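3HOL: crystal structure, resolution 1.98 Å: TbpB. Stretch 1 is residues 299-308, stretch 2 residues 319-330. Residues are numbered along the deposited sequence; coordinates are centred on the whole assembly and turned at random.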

# COMPACT_ATOMS: atom_id res chain seq x y z
N VAL A 299 6.16 -6.79 -3.44
CA VAL A 299 5.27 -6.29 -4.48
C VAL A 299 5.72 -4.86 -4.76
O VAL A 299 5.75 -3.99 -3.85
CB VAL A 299 3.80 -6.38 -4.02
CG1 VAL A 299 2.88 -5.66 -4.97
CG2 VAL A 299 3.37 -7.87 -3.84
N LEU A 300 6.11 -4.61 -6.00
CA LEU A 300 6.60 -3.28 -6.36
C LEU A 300 5.58 -2.71 -7.32
O LEU A 300 5.34 -3.32 -8.38
CB LEU A 300 8.00 -3.41 -6.99
CG LEU A 300 8.61 -2.15 -7.60
CD1 LEU A 300 9.03 -1.16 -6.49
CD2 LEU A 300 9.82 -2.50 -8.49
N ILE A 301 4.97 -1.58 -6.97
CA ILE A 301 3.92 -1.00 -7.79
C ILE A 301 4.50 0.13 -8.63
O ILE A 301 4.91 1.15 -8.11
CB ILE A 301 2.69 -0.50 -6.92
CG1 ILE A 301 2.21 -1.63 -5.97
CG2 ILE A 301 1.54 0.02 -7.80
CD1 ILE A 301 0.90 -1.32 -5.17
N ILE A 302 4.51 -0.06 -9.95
CA ILE A 302 5.04 0.97 -10.86
C ILE A 302 3.95 1.51 -11.75
O ILE A 302 3.29 0.74 -12.48
CB ILE A 302 6.22 0.45 -11.76
CG1 ILE A 302 7.35 -0.16 -10.92
CG2 ILE A 302 6.74 1.60 -12.73
CD1 ILE A 302 7.93 0.76 -9.84
N ASP A 303 3.77 2.83 -11.70
CA ASP A 303 2.74 3.53 -12.46
C ASP A 303 1.43 2.74 -12.42
O ASP A 303 0.80 2.49 -13.47
CB ASP A 303 3.21 3.79 -13.90
CG ASP A 303 2.20 4.56 -14.73
OD1 ASP A 303 1.48 5.42 -14.16
OD2 ASP A 303 2.12 4.29 -15.95
N GLY A 304 1.05 2.33 -11.21
CA GLY A 304 -0.23 1.66 -10.97
C GLY A 304 -0.21 0.14 -11.07
O GLY A 304 -1.10 -0.52 -10.53
N LYS A 305 0.80 -0.42 -11.75
CA LYS A 305 0.84 -1.88 -11.99
C LYS A 305 1.75 -2.64 -10.99
O LYS A 305 2.88 -2.22 -10.72
CB LYS A 305 1.27 -2.16 -13.44
CG LYS A 305 1.30 -3.67 -13.88
CD LYS A 305 1.25 -3.80 -15.42
CE LYS A 305 1.44 -5.24 -15.92
NZ LYS A 305 0.28 -6.16 -15.63
N LYS A 306 1.24 -3.75 -10.47
CA LYS A 306 1.94 -4.58 -9.50
C LYS A 306 2.99 -5.47 -10.16
O LYS A 306 2.66 -6.22 -11.09
CB LYS A 306 0.94 -5.45 -8.72
CG LYS A 306 0.15 -4.71 -7.62
CD LYS A 306 -0.92 -5.58 -6.95
CE LYS A 306 -1.62 -4.79 -5.81
NZ LYS A 306 -2.59 -5.63 -5.04
N ILE A 307 4.22 -5.41 -9.68
CA ILE A 307 5.28 -6.34 -10.09
C ILE A 307 5.60 -7.25 -8.89
O ILE A 307 5.91 -6.75 -7.81
CB ILE A 307 6.55 -5.59 -10.57
CG1 ILE A 307 6.19 -4.54 -11.62
CG2 ILE A 307 7.59 -6.56 -11.08
CD1 ILE A 307 7.37 -3.71 -12.13
N LYS A 308 5.46 -8.56 -9.08
CA LYS A 308 5.80 -9.51 -8.01
C LYS A 308 7.30 -9.82 -8.09
O LYS A 308 7.79 -10.34 -9.10
CB LYS A 308 4.96 -10.79 -8.06
CG LYS A 308 3.43 -10.60 -8.04
CD LYS A 308 2.83 -10.75 -6.60
CE LYS A 308 1.29 -10.45 -6.54
NZ LYS A 308 0.89 -9.01 -6.27
N THR A 319 10.82 -7.56 -16.64
CA THR A 319 10.59 -6.69 -17.78
C THR A 319 9.10 -6.68 -17.99
O THR A 319 8.52 -7.72 -18.30
CB THR A 319 11.30 -7.23 -19.02
OG1 THR A 319 12.65 -7.54 -18.67
CG2 THR A 319 11.31 -6.20 -20.14
N ILE A 320 8.47 -5.53 -17.75
CA ILE A 320 7.01 -5.44 -17.71
C ILE A 320 6.55 -4.22 -18.51
O ILE A 320 7.17 -3.16 -18.41
CB ILE A 320 6.48 -5.34 -16.24
CG1 ILE A 320 7.18 -6.34 -15.29
CG2 ILE A 320 4.98 -5.50 -16.19
CD1 ILE A 320 6.92 -7.84 -15.55
N GLU A 321 5.48 -4.38 -19.29
CA GLU A 321 4.87 -3.29 -20.06
C GLU A 321 3.81 -2.63 -19.22
O GLU A 321 2.91 -3.29 -18.70
CB GLU A 321 4.23 -3.78 -21.37
CG GLU A 321 5.04 -3.47 -22.62
CD GLU A 321 6.22 -4.40 -22.78
OE1 GLU A 321 7.06 -4.17 -23.68
OE2 GLU A 321 6.32 -5.38 -22.00
N ILE A 322 3.95 -1.32 -19.06
CA ILE A 322 3.02 -0.53 -18.25
C ILE A 322 2.69 0.75 -18.99
O ILE A 322 3.55 1.62 -19.15
CB ILE A 322 3.60 -0.18 -16.84
CG1 ILE A 322 4.29 -1.39 -16.19
CG2 ILE A 322 2.49 0.38 -15.95
CD1 ILE A 322 4.96 -1.12 -14.82
N ASN A 323 1.44 0.85 -19.45
CA ASN A 323 0.95 2.05 -20.15
C ASN A 323 1.85 2.41 -21.36
O ASN A 323 2.21 3.58 -21.56
CB ASN A 323 0.78 3.24 -19.18
CG ASN A 323 -0.34 3.03 -18.14
OD1 ASN A 323 -1.32 3.77 -18.12
ND2 ASN A 323 -0.17 2.05 -17.26
N GLY A 324 2.22 1.38 -22.12
CA GLY A 324 3.05 1.52 -23.33
C GLY A 324 4.49 1.94 -23.10
O GLY A 324 5.12 2.51 -23.98
N LYS A 325 5.02 1.67 -21.91
CA LYS A 325 6.45 1.85 -21.61
C LYS A 325 6.97 0.52 -21.12
O LYS A 325 6.25 -0.22 -20.46
CB LYS A 325 6.67 2.92 -20.54
CG LYS A 325 5.90 4.22 -20.79
CD LYS A 325 6.56 5.41 -20.13
CE LYS A 325 5.75 6.68 -20.38
NZ LYS A 325 6.64 7.86 -20.53
N THR A 326 8.21 0.19 -21.46
CA THR A 326 8.73 -1.11 -21.06
C THR A 326 9.69 -0.91 -19.88
O THR A 326 10.82 -0.41 -20.02
CB THR A 326 9.38 -1.87 -22.22
OG1 THR A 326 10.67 -1.31 -22.45
CG2 THR A 326 8.56 -1.71 -23.48
N MET A 327 9.19 -1.30 -18.71
CA MET A 327 9.91 -1.08 -17.45
C MET A 327 10.71 -2.31 -17.09
O MET A 327 10.26 -3.43 -17.32
CB MET A 327 8.92 -0.74 -16.33
CG MET A 327 8.12 0.53 -16.57
SD MET A 327 9.09 1.98 -17.01
CE MET A 327 9.98 2.33 -15.48
N VAL A 328 11.90 -2.08 -16.54
CA VAL A 328 12.82 -3.13 -16.13
C VAL A 328 13.24 -2.92 -14.67
O VAL A 328 13.75 -1.86 -14.30
CB VAL A 328 14.09 -3.17 -17.06
CG1 VAL A 328 14.90 -4.45 -16.84
CG2 VAL A 328 13.68 -3.08 -18.54
N ALA A 329 13.03 -3.95 -13.85
CA ALA A 329 13.46 -3.89 -12.46
C ALA A 329 14.41 -5.03 -12.21
O ALA A 329 14.17 -6.14 -12.64
CB ALA A 329 12.24 -3.96 -11.50
N VAL A 330 15.50 -4.75 -11.50
CA VAL A 330 16.43 -5.78 -11.06
C VAL A 330 16.45 -5.76 -9.54
O VAL A 330 16.95 -4.81 -8.93
CB VAL A 330 17.87 -5.56 -11.61
CG1 VAL A 330 18.80 -6.63 -11.08
CG2 VAL A 330 17.88 -5.56 -13.14

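No hydrogen bond joins the two stretches, although each is a β-hairpin and one strand of each runs nearly antiparallel to a strand of the other. The N-to-C directions of strands 305-308 and 319-322 differ by 172°, and the axes come no nearer than 8.9 Å; the closest α-carbons in register, Lys 305 CA and Ile 322 CA, lie 6.8 Å apart. That spacing is too wide for backbone pairing, so the hairpins are held against each other by their side chains, burying 456 Å² in total.

Eight backbone hydrogen bonds lie within the hairpins, four in each. In the first, Leu 300 N donates to Ile 307 O (2.8 Å) and Ile 307 N to Leu 300 O (2.7 Å), while Ile 302 and Lys 305 close a type I' turn with Ile 302 N to Lys 305 O and Lys 305 N to Ile 302 O, both 2.8 Å. The second repeats the pattern: Ile 320 and Met 327 exchange two bonds, and Ile 322 and Lys 325 bracket another type I' turn. Both turns carry glycine at their third position. At Gly 304 the backbone angles would jam a CB against the preceding carbonyl oxygen, and at Gly 324 the positive phi favours glycine.

Ile 322 has more of its surface covered by the other stretch than any other residue, 83 Å². Ile 322 CD1 lies 3.7 Å from Ile 302 CB and 4.4 Å from Ile 307 CD1, so the extended side chain (chi1 m, chi2 t) reaches residues on both strands of the opposing hairpin. Ile 307 CD1 also approaches Ile 320 CG1 at 4.1 Å. Further contacts join Ile 302 CG2 to Met 327 CG (4.2 Å) and Leu 300 CD2 to Ala 329 CB (4.1 Å). Strand alternation explains the selection: these residues direct CA-to-CB toward the other stretch, whereas Ile 301, Lys 306 and Val 328 point away. With no polar partner required, the pairings rest on van der Waals contact and the exclusion of water from aliphatic surfaces.

The exposed Lys 305 extends the packing through its aliphatic chain. Lys 305 sets CB 3.8 Å from Ile 322 CG2 and CE 3.6 Å from Ile 320 CG2, so its methylenes lie along the isoleucines. Near the turns, Asp 303 OD2 and Asn 323 ND2 are 3.5 Å apart, but the angle is too poor for a hydrogen bond. Asp 303 O also rests against the methyl Ile 322 CG2, 3.7 Å away, a van der Waals contact.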